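Local coordinates for protein SAM-dependent methyltransferase (Pyrococcus horikoshii, PDB 1WZN) that probably transfers a methyl group from S-adenosylmethionine to a substrate not yet established, and binds the product S-adenosylhomocysteine in a Rossmann-like domain, at residues A38-R43 / A134-G139; R44-A49 / N104-V109. All coordinates share one frame; numbering follows the deposited sequence.

Contact 1 of 2, residues A38-R43 / A134-G139; sequences AKREVR and ALKPGG
The flat group that carries this contact is the guanidinium of Arg40, and its surroundings differ between face and edge. Over one face lies the aliphatic chain of Lys136, with CB 3.5 Å above the plane, nearer its border than its middle, and with Lys136 CD 3.5 Å from Arg40 NH2. The carbonyl oxygen of Pro137 lies in the plane of the group, beside its edge, and accepts a hydrogen bond from Arg40 NH1 (NH1 to Pro137 O 2.8 Å). Arg40 reaches this place with CG in the crowded position between backbone N and carbonyl carbon (chi1 65°) and a bend at chi3. It crosses the extended Lys136 chain at about a right angle. The two cationic tips stay near each other, Arg40 NH2 and Lys136 NZ 4.2 Å apart; the repulsion is probably eased by Asp107, whose OD1 forms a salt bridge with Arg40 NE and a weak, long ion pair with Lys136 NZ. An alanine in place of Arg40 would remove the guanidinium and would probably loosen the hold of residues 136-139 on the loop 38-43, since the Pro137 bond and the Asp107 salt bridge would both go. Beside the side-chain bond runs a backbone one: Lys39 N donates to a lone pair of Gly138 O, 2.8 Å away and nearly straight at 172°. Gly138 has a positive phi, and a CB there would collide with Lys39 O, so the close approach of the two chains depends on its lack of a side chain. Lys136 to Gly139 form a type II beta turn with glycine at its third position, closed by Gly139 N bonding to Lys136 O at 2.8 Å; it links helix 121-134 to strand 139-146, as expected of a Rossmann-like methyltransferase fold.

Contact 2 of 2, residues R44-A49 / N104-V109; sequences RVLDLA and NEFDAV. With SAH (S-adenosyl-L-homocysteine), chain F.
At the apolar centre, Leu46 CB stands over the middle of the Phe106 ring, 3.5 Å from the centroid and 5° off the ring normal, a CH-pi contact of nearly ideal geometry. With CG anti to the backbone N, Leu46 also carries both methyls over the same face, CD1 near CZ and CD2 near CE2. Further along the strand, Leu48 CD1 meets Val109 CG1 at 3.5 Å, tighter than usual for two carbons, the two side chains crossing obliquely. Val45 and Ala108 pair on the other face of the sheet. Between these layers the backbones run parallel, joined by Leu46 N to Ala108 O (3.0 Å), while Val45 CA and Val109 CA add CA-H...O contacts to Ala108 O and Leu46 O. At the start of strand 44-48 the pairing becomes irregular: Arg44 O accepts a hydrogen bond from Asp107 N at 2.9 Å and a weak one from Ala108 N. Arg44 N, in turn, points almost straight (176°) at the anti lone pair of Asp107 OD2, 2.9 Å away, so a carboxylate stands in for a main-chain acceptor. The polar edge is the guanidinium of Arg44. Its extended chain passes along Phe106, and its plane lies within 11° of the ring, with Phe106 CE1 over one face and Glu105 O at the edge. NH2 reaches Glu105 OE2 only through a long salt bridge of 3.8 Å; the stronger partner is Glu65, bound by NH1. These are neighbouring parallel strands at the centre of the Rossmann-like methyltransferase sheet, and strand 44-48 runs into Ala49 of the S-adenosylhomocysteine pocket. Strand 65-70 flanks it on the side away from 106-111, Val67 touching Leu46 and Phe106, while helix 121-134 packs Val131 against Leu48 and Val109.

Overall arrangement
Contact 2 joins central parallel strands of the sheet, and contact 1 lies at the end of these strands where strand 44-48 begins, with centres about 9 Å apart. Asp107 of contact 2, salt-bridged to Arg40 of contact 1, couples the two, and its OD2 probably also accepts a hydrogen bond from Arg43 N at 2.9 Å. Leu135 CD2 packs on Phe106 O as well. Just past the carboxyl end of strand 44-48, Ala49 O accepts a hydrogen bond from the amino N of S-adenosylhomocysteine at 2.9 Å. Asp70, Asp96 and Phe112 also bind it. The pair thus illustrates a Rossmann-like principle: the ligand binds at the carboxyl ends of the parallel strands, and here contact 1 lies at the other end.

Contact 1 of 2, residues A38-R43 / A134-G139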
# COMPACT_ATOMS: atom_id res chain seq x y z
N ALA A 38 37.65 22.75 6.35
CA ALA A 38 38.36 23.24 7.52
C ALA A 38 39.34 24.33 7.11
O ALA A 38 39.81 24.35 5.97
CB ALA A 38 39.10 22.10 8.21
N LYS A 39 39.63 25.25 8.03
CA LYS A 39 40.57 26.33 7.74
C LYS A 39 41.83 26.16 8.59
O LYS A 39 42.49 27.13 8.95
CB LYS A 39 39.93 27.69 8.02
CG LYS A 39 38.76 28.02 7.11
CD LYS A 39 39.17 28.00 5.65
CE LYS A 39 38.03 28.43 4.74
NZ LYS A 39 38.41 28.36 3.30
N ARG A 40 42.13 24.90 8.90
CA ARG A 40 43.31 24.57 9.69
C ARG A 40 43.59 23.11 9.43
O ARG A 40 42.72 22.38 8.95
CB ARG A 40 43.07 24.79 11.19
CG ARG A 40 42.00 23.89 11.82
CD ARG A 40 41.88 24.13 13.33
NE ARG A 40 43.17 24.00 14.01
CZ ARG A 40 43.94 25.02 14.39
NH1 ARG A 40 43.54 26.27 14.19
NH2 ARG A 40 45.11 24.79 14.97
N GLU A 41 44.82 22.67 9.72
CA GLU A 41 45.17 21.28 9.53
C GLU A 41 44.42 20.50 10.60
O GLU A 41 44.37 20.92 11.76
CB GLU A 41 46.68 21.08 9.69
CG GLU A 41 47.11 19.61 9.64
CD GLU A 41 48.62 19.44 9.66
OE1 GLU A 41 49.29 20.10 10.49
OE2 GLU A 41 49.13 18.63 8.86
N VAL A 42 43.83 19.37 10.22
CA VAL A 42 43.08 18.58 11.18
C VAL A 42 43.89 17.38 11.64
O VAL A 42 44.26 16.52 10.85
CB VAL A 42 41.74 18.08 10.58
CG1 VAL A 42 41.05 17.12 11.54
CG2 VAL A 42 40.84 19.28 10.29
N ARG A 43 44.17 17.34 12.95
CA ARG A 43 44.94 16.27 13.55
C ARG A 43 44.22 15.63 14.74
O ARG A 43 44.16 14.41 14.85
CB ARG A 43 46.30 16.80 14.04
CG ARG A 43 47.23 17.27 12.93
CD ARG A 43 48.44 17.97 13.53
NE ARG A 43 49.40 18.41 12.51
CZ ARG A 43 50.15 17.58 11.79
NH1 ARG A 43 50.06 16.27 11.97
NH2 ARG A 43 51.01 18.07 10.90
N ALA A 134 34.54 23.99 21.94
CA ALA A 134 35.60 22.97 21.91
C ALA A 134 36.54 23.09 20.72
O ALA A 134 37.65 22.55 20.74
CB ALA A 134 34.96 21.58 21.93
N LEU A 135 36.12 23.82 19.68
CA LEU A 135 36.92 23.95 18.47
C LEU A 135 38.00 25.02 18.41
O LEU A 135 37.85 26.12 18.95
CB LEU A 135 35.99 24.19 17.27
CG LEU A 135 35.14 23.02 16.77
CD1 LEU A 135 34.11 23.55 15.77
CD2 LEU A 135 36.03 21.98 16.12
N LYS A 136 39.10 24.68 17.73
CA LYS A 136 40.19 25.62 17.51
C LYS A 136 39.72 26.48 16.35
O LYS A 136 38.86 26.06 15.57
CB LYS A 136 41.47 24.89 17.10
CG LYS A 136 42.09 24.02 18.17
CD LYS A 136 43.43 23.49 17.69
CE LYS A 136 44.06 22.54 18.69
NZ LYS A 136 45.34 22.03 18.13
N PRO A 137 40.27 27.70 16.20
CA PRO A 137 39.85 28.58 15.10
C PRO A 137 39.98 27.88 13.76
O PRO A 137 40.99 27.25 13.47
CB PRO A 137 40.81 29.76 15.23
CG PRO A 137 41.09 29.81 16.70
CD PRO A 137 41.30 28.35 17.03
N GLY A 138 38.95 27.99 12.93
CA GLY A 138 38.99 27.35 11.63
C GLY A 138 38.67 25.86 11.67
O GLY A 138 38.66 25.20 10.64
N GLY A 139 38.43 25.33 12.87
CA GLY A 139 38.10 23.92 12.99
C GLY A 139 36.70 23.62 12.50
O GLY A 139 35.91 24.55 12.27

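Contact 2 of 2, residues R44-A49 / N104-V109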
# COMPACT_ATOMS: atom_id res chain seq x y z
N ARG A 44 43.69 16.47 15.63
CA ARG A 44 43.00 16.00 16.83
C ARG A 44 41.49 16.15 16.67
O ARG A 44 40.97 17.24 16.43
CB ARG A 44 43.51 16.80 18.05
CG ARG A 44 43.05 16.28 19.42
CD ARG A 44 43.86 16.97 20.52
NE ARG A 44 43.21 17.00 21.83
CZ ARG A 44 43.19 15.99 22.70
NH1 ARG A 44 43.78 14.84 22.41
NH2 ARG A 44 42.60 16.15 23.88
N VAL A 45 40.79 15.03 16.82
CA VAL A 45 39.34 14.97 16.64
C VAL A 45 38.61 14.47 17.88
O VAL A 45 39.05 13.53 18.52
CB VAL A 45 38.98 14.02 15.48
CG1 VAL A 45 37.48 14.01 15.24
CG2 VAL A 45 39.73 14.43 14.22
N LEU A 46 37.49 15.11 18.20
CA LEU A 46 36.66 14.71 19.33
C LEU A 46 35.44 14.06 18.68
O LEU A 46 34.71 14.72 17.94
CB LEU A 46 36.20 15.93 20.14
CG LEU A 46 35.13 15.68 21.21
CD1 LEU A 46 35.67 14.72 22.26
CD2 LEU A 46 34.72 16.99 21.87
N ASP A 47 35.22 12.78 18.94
CA ASP A 47 34.07 12.08 18.37
C ASP A 47 33.02 11.90 19.47
O ASP A 47 33.16 11.04 20.34
CB ASP A 47 34.51 10.73 17.79
CG ASP A 47 33.38 10.02 17.06
OD1 ASP A 47 32.54 10.73 16.46
OD2 ASP A 47 33.33 8.77 17.07
N LEU A 48 31.97 12.72 19.41
CA LEU A 48 30.89 12.71 20.40
C LEU A 48 29.87 11.59 20.18
O LEU A 48 29.47 11.33 19.05
CB LEU A 48 30.18 14.08 20.38
CG LEU A 48 31.06 15.31 20.64
CD1 LEU A 48 30.27 16.59 20.35
CD2 LEU A 48 31.54 15.33 22.08
N ALA A 49 29.43 10.98 21.28
CA ALA A 49 28.49 9.85 21.25
C ALA A 49 29.08 8.82 20.30
O ALA A 49 28.44 8.36 19.36
CB ALA A 49 27.11 10.31 20.76
N ASN A 104 38.50 25.19 23.02
CA ASN A 104 39.31 25.42 21.83
C ASN A 104 40.52 24.50 21.77
O ASN A 104 41.67 24.96 21.67
CB ASN A 104 39.74 26.89 21.83
CG ASN A 104 38.62 27.82 22.28
OD1 ASN A 104 38.56 28.24 23.45
ND2 ASN A 104 37.69 28.11 21.37
N GLU A 105 40.28 23.19 21.80
CA GLU A 105 41.38 22.25 21.77
C GLU A 105 41.28 21.12 20.75
O GLU A 105 42.14 20.24 20.72
CB GLU A 105 41.60 21.68 23.17
CG GLU A 105 40.45 20.86 23.72
CD GLU A 105 40.68 20.48 25.17
OE1 GLU A 105 40.35 21.29 26.07
OE2 GLU A 105 41.21 19.38 25.41
N PHE A 106 40.25 21.15 19.91
CA PHE A 106 40.09 20.13 18.88
C PHE A 106 40.04 20.77 17.50
O PHE A 106 39.45 21.85 17.33
CB PHE A 106 38.82 19.32 19.13
CG PHE A 106 38.93 18.36 20.27
CD1 PHE A 106 39.65 17.18 20.14
CD2 PHE A 106 38.35 18.66 21.50
CE1 PHE A 106 39.79 16.31 21.22
CE2 PHE A 106 38.49 17.80 22.59
CZ PHE A 106 39.21 16.61 22.44
N ASP A 107 40.67 20.13 16.53
CA ASP A 107 40.67 20.64 15.16
C ASP A 107 39.34 20.33 14.51
O ASP A 107 38.90 21.03 13.59
CB ASP A 107 41.78 20.00 14.33
CG ASP A 107 43.16 20.24 14.91
OD1 ASP A 107 43.46 21.41 15.23
OD2 ASP A 107 43.92 19.27 15.03
N ALA A 108 38.69 19.27 14.98
CA ALA A 108 37.39 18.88 14.46
C ALA A 108 36.61 18.13 15.52
O ALA A 108 37.18 17.50 16.41
CB ALA A 108 37.56 18.00 13.22
N VAL A 109 35.29 18.22 15.43
CA VAL A 109 34.40 17.53 16.35
C VAL A 109 33.40 16.82 15.45
O VAL A 109 32.89 17.42 14.50
CB VAL A 109 33.64 18.52 17.25
CG1 VAL A 109 32.65 17.76 18.14
CG2 VAL A 109 34.62 19.30 18.13
N SAH F . 28.74 7.30 16.65
CA SAH F . 28.48 5.80 16.75
CB SAH F . 27.25 5.38 17.52
CG SAH F . 25.86 5.80 17.08
SD SAH F . 24.70 5.15 18.36
C SAH F . 28.44 5.25 15.26
O SAH F . 28.60 6.03 14.30
OXT SAH F . 28.24 3.98 15.13
C5' SAH F . 24.23 6.56 19.28
C4' SAH F . 25.19 6.79 20.54
O4' SAH F . 24.63 7.95 21.17
C3' SAH F . 25.15 5.72 21.61
O3' SAH F . 26.43 5.12 21.78
C2' SAH F . 24.61 6.51 22.88
O2' SAH F . 25.13 5.99 24.10
C1' SAH F . 25.03 7.93 22.57
N9 SAH F . 24.40 8.93 23.21
C8 SAH F . 23.07 9.32 23.27
N7 SAH F . 22.82 10.36 24.00
C5 SAH F . 24.10 10.74 24.50
C6 SAH F . 24.49 11.82 25.36
N6 SAH F . 23.63 12.71 25.87
N1 SAH F . 25.84 11.88 25.63
C2 SAH F . 26.75 10.99 25.13
N3 SAH F . 26.41 9.94 24.30
C4 SAH F . 25.07 9.88 24.03